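Local coordinates for protein SSO1986 (Sulfolobus solfataricus, PDB 2X5Q) that serves in CRISPR antiviral defence as the Cmr7 subunit of the CMR ribonucleoprotein complex, possibly entering it as a homodimer, at residues A[54-59]-A[184-189]; A[104-109]-A[116-121]. All coordinates share one frame; numbering follows the deposited sequence.

Interaction 1 of 2, residues A[54-59]-A[184-189]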
loop_
_atom_site.group_PDB
_atom_site.type_symbol
_atom_site.label_atom_id
_atom_site.label_comp_id
_atom_site.label_asym_id
_atom_site.label_seq_id
_atom_site.Cartn_x
_atom_site.Cartn_y
_atom_site.Cartn_z
ATOM N N HIS A 54 -1.190 2.446 -23.360
ATOM C CA HIS A 54 -1.669 1.193 -22.754
ATOM C C HIS A 54 -0.816 0.739 -21.588
ATOM O O HIS A 54 0.375 1.016 -21.544
ATOM C CB HIS A 54 -1.695 0.056 -23.784
ATOM C CG HIS A 54 -2.490 0.366 -25.010
ATOM N ND1 HIS A 54 -3.868 0.342 -25.029
ATOM C CD2 HIS A 54 -2.100 0.709 -26.260
ATOM C CE1 HIS A 54 -4.292 0.677 -26.235
ATOM N NE2 HIS A 54 -3.240 0.896 -27.003
ATOM N N ASN A 55 -1.441 -0.027 -20.691
ATOM C CA ASN A 55 -0.780 -0.646 -19.538
ATOM C C ASN A 55 -0.209 0.367 -18.562
ATOM O O ASN A 55 1.014 0.429 -18.343
ATOM C CB ASN A 55 0.312 -1.640 -19.956
ATOM C CG ASN A 55 -0.214 -2.756 -20.801
ATOM O OD1 ASN A 55 -1.305 -3.271 -20.537
ATOM N ND2 ASN A 55 0.549 -3.145 -21.835
ATOM N N ILE A 56 -1.109 1.138 -17.976
ATOM C CA ILE A 56 -0.764 2.157 -17.008
ATOM C C ILE A 56 -0.931 1.580 -15.600
ATOM O O ILE A 56 -1.966 1.012 -15.280
ATOM C CB ILE A 56 -1.664 3.407 -17.157
ATOM C CG1 ILE A 56 -1.412 4.118 -18.493
ATOM C CG2 ILE A 56 -1.406 4.412 -16.011
ATOM C CD1 ILE A 56 -2.439 3.855 -19.534
ATOM N N LEU A 57 0.094 1.726 -14.764
ATOM C CA LEU A 57 0.008 1.243 -13.383
ATOM C C LEU A 57 -0.575 2.305 -12.454
ATOM O O LEU A 57 -0.107 3.444 -12.426
ATOM C CB LEU A 57 1.378 0.780 -12.893
ATOM C CG LEU A 57 1.400 0.126 -11.511
ATOM C CD1 LEU A 57 0.663 -1.205 -11.532
ATOM C CD2 LEU A 57 2.853 -0.027 -11.060
ATOM N N VAL A 58 -1.584 1.911 -11.682
ATOM C CA VAL A 58 -2.209 2.780 -10.694
ATOM C C VAL A 58 -1.736 2.294 -9.336
ATOM O O VAL A 58 -2.079 1.202 -8.905
ATOM C CB VAL A 58 -3.754 2.716 -10.758
ATOM C CG1 VAL A 58 -4.400 3.718 -9.740
ATOM C CG2 VAL A 58 -4.220 2.973 -12.185
ATOM N N LEU A 59 -0.913 3.095 -8.679
ATOM C CA LEU A 59 -0.378 2.717 -7.379
ATOM C C LEU A 59 -1.252 3.305 -6.287
ATOM O O LEU A 59 -1.102 4.470 -5.946
ATOM C CB LEU A 59 1.054 3.221 -7.267
ATOM C CG LEU A 59 2.007 2.396 -6.424
ATOM C CD1 LEU A 59 2.155 1.022 -7.060
ATOM C CD2 LEU A 59 3.356 3.131 -6.320
ATOM N N GLU A 184 -6.408 12.770 -19.923
ATOM C CA GLU A 184 -7.483 12.012 -19.268
ATOM C C GLU A 184 -7.007 11.210 -18.073
ATOM O O GLU A 184 -7.628 11.212 -17.016
ATOM C CB GLU A 184 -8.127 11.008 -20.237
ATOM C CG GLU A 184 -9.119 11.588 -21.213
ATOM C CD GLU A 184 -9.461 10.638 -22.375
ATOM O OE1 GLU A 184 -8.901 9.505 -22.475
ATOM O OE2 GLU A 184 -10.283 11.047 -23.223
ATOM N N ILE A 185 -5.926 10.472 -18.274
ATOM C CA ILE A 185 -5.524 9.427 -17.340
ATOM C C ILE A 185 -4.776 9.909 -16.108
ATOM O O ILE A 185 -5.062 9.464 -15.011
ATOM C CB ILE A 185 -4.627 8.370 -18.050
ATOM C CG1 ILE A 185 -5.427 7.632 -19.118
ATOM C CG2 ILE A 185 -4.043 7.368 -17.058
ATOM C CD1 ILE A 185 -4.525 6.980 -20.137
ATOM N N PHE A 186 -3.793 10.782 -16.289
ATOM C CA PHE A 186 -2.762 10.954 -15.262
ATOM C C PHE A 186 -3.092 12.005 -14.203
ATOM O O PHE A 186 -2.340 12.957 -13.977
ATOM C CB PHE A 186 -1.404 11.195 -15.915
ATOM C CG PHE A 186 -0.872 9.979 -16.592
ATOM C CD1 PHE A 186 -0.447 8.897 -15.848
ATOM C CD2 PHE A 186 -0.863 9.879 -17.973
ATOM C CE1 PHE A 186 0.028 7.756 -16.469
ATOM C CE2 PHE A 186 -0.386 8.742 -18.586
ATOM C CZ PHE A 186 0.055 7.685 -17.836
ATOM N N ASN A 187 -4.227 11.801 -13.551
ATOM C CA ASN A 187 -4.510 12.436 -12.280
ATOM C C ASN A 187 -3.750 11.679 -11.189
ATOM O O ASN A 187 -3.444 10.488 -11.339
ATOM C CB ASN A 187 -5.995 12.391 -11.971
ATOM C CG ASN A 187 -6.842 12.898 -13.096
ATOM O OD1 ASN A 187 -6.500 13.881 -13.751
ATOM N ND2 ASN A 187 -7.976 12.240 -13.326
ATOM N N TYR A 188 -3.441 12.371 -10.103
ATOM C CA TYR A 188 -2.666 11.794 -9.016
ATOM C C TYR A 188 -2.858 12.590 -7.729
ATOM O O TYR A 188 -3.456 13.678 -7.721
ATOM C CB TYR A 188 -1.174 11.715 -9.383
ATOM C CG TYR A 188 -0.511 13.061 -9.669
ATOM C CD1 TYR A 188 0.245 13.704 -8.706
ATOM C CD2 TYR A 188 -0.647 13.680 -10.903
ATOM C CE1 TYR A 188 0.856 14.946 -8.960
ATOM C CE2 TYR A 188 -0.036 14.906 -11.175
ATOM C CZ TYR A 188 0.710 15.532 -10.196
ATOM O OH TYR A 188 1.295 16.746 -10.447
ATOM N N TYR A 189 -2.385 12.008 -6.631
ATOM C CA TYR A 189 -2.439 12.652 -5.325
ATOM C C TYR A 189 -1.020 13.037 -4.934
ATOM O O TYR A 189 -0.106 12.211 -4.994
ATOM C CB TYR A 189 -3.069 11.723 -4.284
ATOM C CG TYR A 189 -4.569 11.655 -4.411
ATOM C CD1 TYR A 189 -5.388 12.368 -3.552
ATOM C CD2 TYR A 189 -5.171 10.890 -5.417
ATOM C CE1 TYR A 189 -6.772 12.322 -3.679
ATOM C CE2 TYR A 189 -6.554 10.838 -5.543
ATOM C CZ TYR A 189 -7.337 11.554 -4.675
ATOM O OH TYR A 189 -8.685 11.520 -4.802
#
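The ring of Phe186 meets Ile56 obliquely, while one of its faces is occupied by its own neighbour in sequence: the CG2 methyl of Ile185 stands 3.9 Å above the ring plane, over the centre. Phe186 O in turn lies in the plane of the Tyr188 ring, at its edge. Ile56 is the single residue of 54-59 that reaches this cluster, and it uses both branches. Its CG2 approaches Phe186 CE1 at 3.7 Å, and its CG1 lies 3.9 Å from Phe186 CZ. The terminal CD1 goes to the isoleucine instead, meeting Ile185 CD1 tip to tip at 3.8 Å. Chi1 of -66° sets CG1 of Ile56 beside the backbone N and CG2 anti to it, and both branches face the Phe186 ring; the outer torsion is far from staggered (chi2 102°), which may reflect some strain. Ile185 CG2 also comes within 4.1 Å of Ile56 CG2, so the methyl that lies on the Phe186 ring touches the strand residue as well.

Phe186 is where the chain leaves helix 172-185. It forms the centre of an inverse gamma turn, in which Asn187 N donates to Ile185 O at 2.9 Å; the same carbonyl accepts a hydrogen bond from Lys82 NZ. Across the contact, Asn55 and Ile56 together oppose Ile109 in a G1 beta bulge, with Asn55 at positive phi (63°).

The contact is a buried, wholly apolar junction that packs the end of helix 172-185 and the turn into strand 188-193 against strand 52-60 of the mixed sheet. Lys82 of the adjoining strand 80-86 touches both Ile56 and Phe186, Ile16 packs on Phe186, and Ile109 of strand 108-109 lies beside Ile56.

Interaction 2 of 2, residues A[104-109]-A[116-121]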
loop_
_atom_site.group_PDB
_atom_site.type_symbol
_atom_site.label_atom_id
_atom_site.label_comp_id
_atom_site.label_asym_id
_atom_site.label_seq_id
_atom_site.Cartn_x
_atom_site.Cartn_y
_atom_site.Cartn_z
ATOM N N ASN A 104 -1.180 -10.216 -13.467
ATOM C CA ASN A 104 -2.604 -10.222 -13.121
ATOM C C ASN A 104 -2.897 -9.707 -11.698
ATOM O O ASN A 104 -4.045 -9.463 -11.353
ATOM C CB ASN A 104 -3.209 -11.628 -13.329
ATOM C CG ASN A 104 -2.671 -12.673 -12.331
ATOM O OD1 ASN A 104 -2.676 -12.462 -11.113
ATOM N ND2 ASN A 104 -2.240 -13.817 -12.852
ATOM N N LYS A 105 -1.851 -9.559 -10.886
ATOM C CA LYS A 105 -1.963 -9.062 -9.521
ATOM C C LYS A 105 -1.919 -7.537 -9.482
ATOM O O LYS A 105 -2.408 -6.908 -8.534
ATOM C CB LYS A 105 -0.812 -9.628 -8.669
ATOM C CG LYS A 105 -1.259 -10.372 -7.460
ATOM C CD LYS A 105 -0.096 -10.718 -6.518
ATOM C CE LYS A 105 -0.486 -10.475 -5.103
ATOM N NZ LYS A 105 -1.865 -10.969 -4.804
ATOM N N LEU A 106 -1.321 -6.940 -10.505
ATOM C CA LEU A 106 -1.100 -5.504 -10.518
ATOM C C LEU A 106 -2.316 -4.730 -10.978
ATOM O O LEU A 106 -3.134 -5.238 -11.760
ATOM C CB LEU A 106 0.079 -5.152 -11.415
ATOM C CG LEU A 106 1.447 -5.511 -10.850
ATOM C CD1 LEU A 106 2.524 -5.284 -11.907
ATOM C CD2 LEU A 106 1.701 -4.708 -9.551
ATOM N N TYR A 107 -2.407 -3.489 -10.501
ATOM C CA TYR A 107 -3.505 -2.593 -10.859
ATOM C C TYR A 107 -3.153 -1.821 -12.137
ATOM O O TYR A 107 -2.745 -0.648 -12.101
ATOM C CB TYR A 107 -3.821 -1.658 -9.698
ATOM C CG TYR A 107 -5.080 -0.823 -9.844
ATOM C CD1 TYR A 107 -5.941 -0.970 -10.929
ATOM C CD2 TYR A 107 -5.441 0.080 -8.848
ATOM C CE1 TYR A 107 -7.087 -0.224 -11.034
ATOM C CE2 TYR A 107 -6.587 0.843 -8.956
ATOM C CZ TYR A 107 -7.395 0.700 -10.053
ATOM O OH TYR A 107 -8.542 1.432 -10.176
ATOM N N ILE A 108 -3.337 -2.500 -13.270
ATOM C CA ILE A 108 -2.959 -1.967 -14.571
ATOM C C ILE A 108 -4.238 -1.585 -15.315
ATOM O O ILE A 108 -5.156 -2.395 -15.410
ATOM C CB ILE A 108 -2.140 -3.026 -15.377
ATOM C CG1 ILE A 108 -0.805 -3.348 -14.682
ATOM C CG2 ILE A 108 -1.903 -2.564 -16.813
ATOM C CD1 ILE A 108 -0.044 -4.583 -15.301
ATOM N N ILE A 109 -4.316 -0.360 -15.829
ATOM C CA ILE A 109 -5.462 0.046 -16.649
ATOM C C ILE A 109 -5.086 0.234 -18.122
ATOM O O ILE A 109 -3.903 0.310 -18.462
ATOM C CB ILE A 109 -6.155 1.321 -16.100
ATOM C CG1 ILE A 109 -5.163 2.469 -15.962
ATOM C CG2 ILE A 109 -6.795 1.020 -14.749
ATOM C CD1 ILE A 109 -5.821 3.814 -15.832
ATOM N N GLY A 116 2.317 -12.875 -17.787
ATOM C CA GLY A 116 3.498 -13.338 -17.106
ATOM C C GLY A 116 3.850 -12.485 -15.913
ATOM O O GLY A 116 3.043 -11.685 -15.422
ATOM N N ASN A 117 5.084 -12.664 -15.466
ATOM C CA ASN A 117 5.567 -12.056 -14.246
ATOM C C ASN A 117 6.391 -10.835 -14.574
ATOM O O ASN A 117 7.134 -10.844 -15.563
ATOM C CB ASN A 117 6.411 -13.071 -13.482
ATOM C CG ASN A 117 5.630 -14.302 -13.122
ATOM O OD1 ASN A 117 4.512 -14.208 -12.641
ATOM N ND2 ASN A 117 6.208 -15.474 -13.371
ATOM N N ILE A 118 6.254 -9.809 -13.734
ATOM C CA ILE A 118 6.948 -8.542 -13.875
ATOM C C ILE A 118 7.789 -8.268 -12.632
ATOM O O ILE A 118 7.317 -8.455 -11.514
ATOM C CB ILE A 118 5.940 -7.375 -14.061
ATOM C CG1 ILE A 118 5.112 -7.598 -15.342
ATOM C CG2 ILE A 118 6.646 -6.028 -14.122
ATOM C CD1 ILE A 118 4.282 -6.425 -15.753
ATOM N N THR A 119 9.042 -7.868 -12.847
ATOM C CA THR A 119 9.873 -7.260 -11.806
ATOM C C THR A 119 9.964 -5.760 -12.099
ATOM O O THR A 119 10.234 -5.348 -13.247
ATOM C CB THR A 119 11.260 -7.879 -11.769
ATOM O OG1 THR A 119 11.150 -9.249 -11.364
ATOM C CG2 THR A 119 12.169 -7.137 -10.792
ATOM N N PHE A 120 9.689 -4.944 -11.090
ATOM C CA PHE A 120 9.742 -3.496 -11.268
ATOM C C PHE A 120 10.129 -2.772 -9.990
ATOM O O PHE A 120 9.915 -3.280 -8.883
ATOM C CB PHE A 120 8.427 -2.945 -11.835
ATOM C CG PHE A 120 7.292 -2.896 -10.853
ATOM C CD1 PHE A 120 6.861 -1.688 -10.326
ATOM C CD2 PHE A 120 6.614 -4.052 -10.498
ATOM C CE1 PHE A 120 5.809 -1.644 -9.443
ATOM C CE2 PHE A 120 5.559 -4.010 -9.632
ATOM C CZ PHE A 120 5.157 -2.802 -9.085
ATOM N N SER A 121 10.706 -1.586 -10.157
ATOM C CA SER A 121 11.116 -0.760 -9.020
ATOM C C SER A 121 10.356 0.577 -8.970
ATOM O O SER A 121 10.053 1.157 -10.008
ATOM C CB SER A 121 12.619 -0.505 -9.089
ATOM O OG SER A 121 13.335 -1.714 -8.920
#
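Leu106 and Phe120 make the close half of this contact, the two side chains running alongside each other and pointing opposite ways. Both leucine methyls meet Phe120 CE2, Leu106 CD2 at 3.9 Å and CD1 at 4.0 Å, and CD2 reaches Phe120 CZ as well. The approach to the ring is oblique. Phe120 CB already points toward 104-109, and its CG, flanked by both N and C of the main chain (chi1 74°), turns the ring so that CE2 and CZ meet the methyls.

Toward Ile118 the packing slackens, with Leu106 CD1 and Ile118 CD1 4.4 Å apart, and beyond it lie the solvent-exposed Asn104 and Gly116, which make no close contact across the segments. Next to the leucine, Lys105 NZ forms salt bridges with Asp76 and Asp79 of the second subunit. Just after Leu106 the chain bends through an inverse gamma turn centred on Tyr107, closed by a weak bond from Ile108 N to Leu106 O.

Leu106 lies on the link between strands 95-102 and 108-109 and packs against strand 117-123, a neighbour of 95-102 in the mixed sheet. Ile101 also touches Leu106, while Ile98 and Leu57, from strands 95-102 and 52-60, adjoin Phe120.

How the interactions relate
From the N terminus, strand 52-60 opens the long loop that interaction 1 closes some 125 residues later, where helix 172-185 runs into strand 188-193. Interaction 2 falls wholly within that loop and closes a far shorter one, with only six residues between 104-109 and 116-121. The two do not cross, yet they meet through the sheet, in which strands 52-60 and 108-109 are antiparallel neighbours: Ile56 O and Ile109 N, 2.8 Å apart, and Val58 N and Tyr107 O make probable hydrogen bonds. Strand 52-60 therefore joins the C-terminal helix-to-strand turn to the segment that packs on strand 117-123.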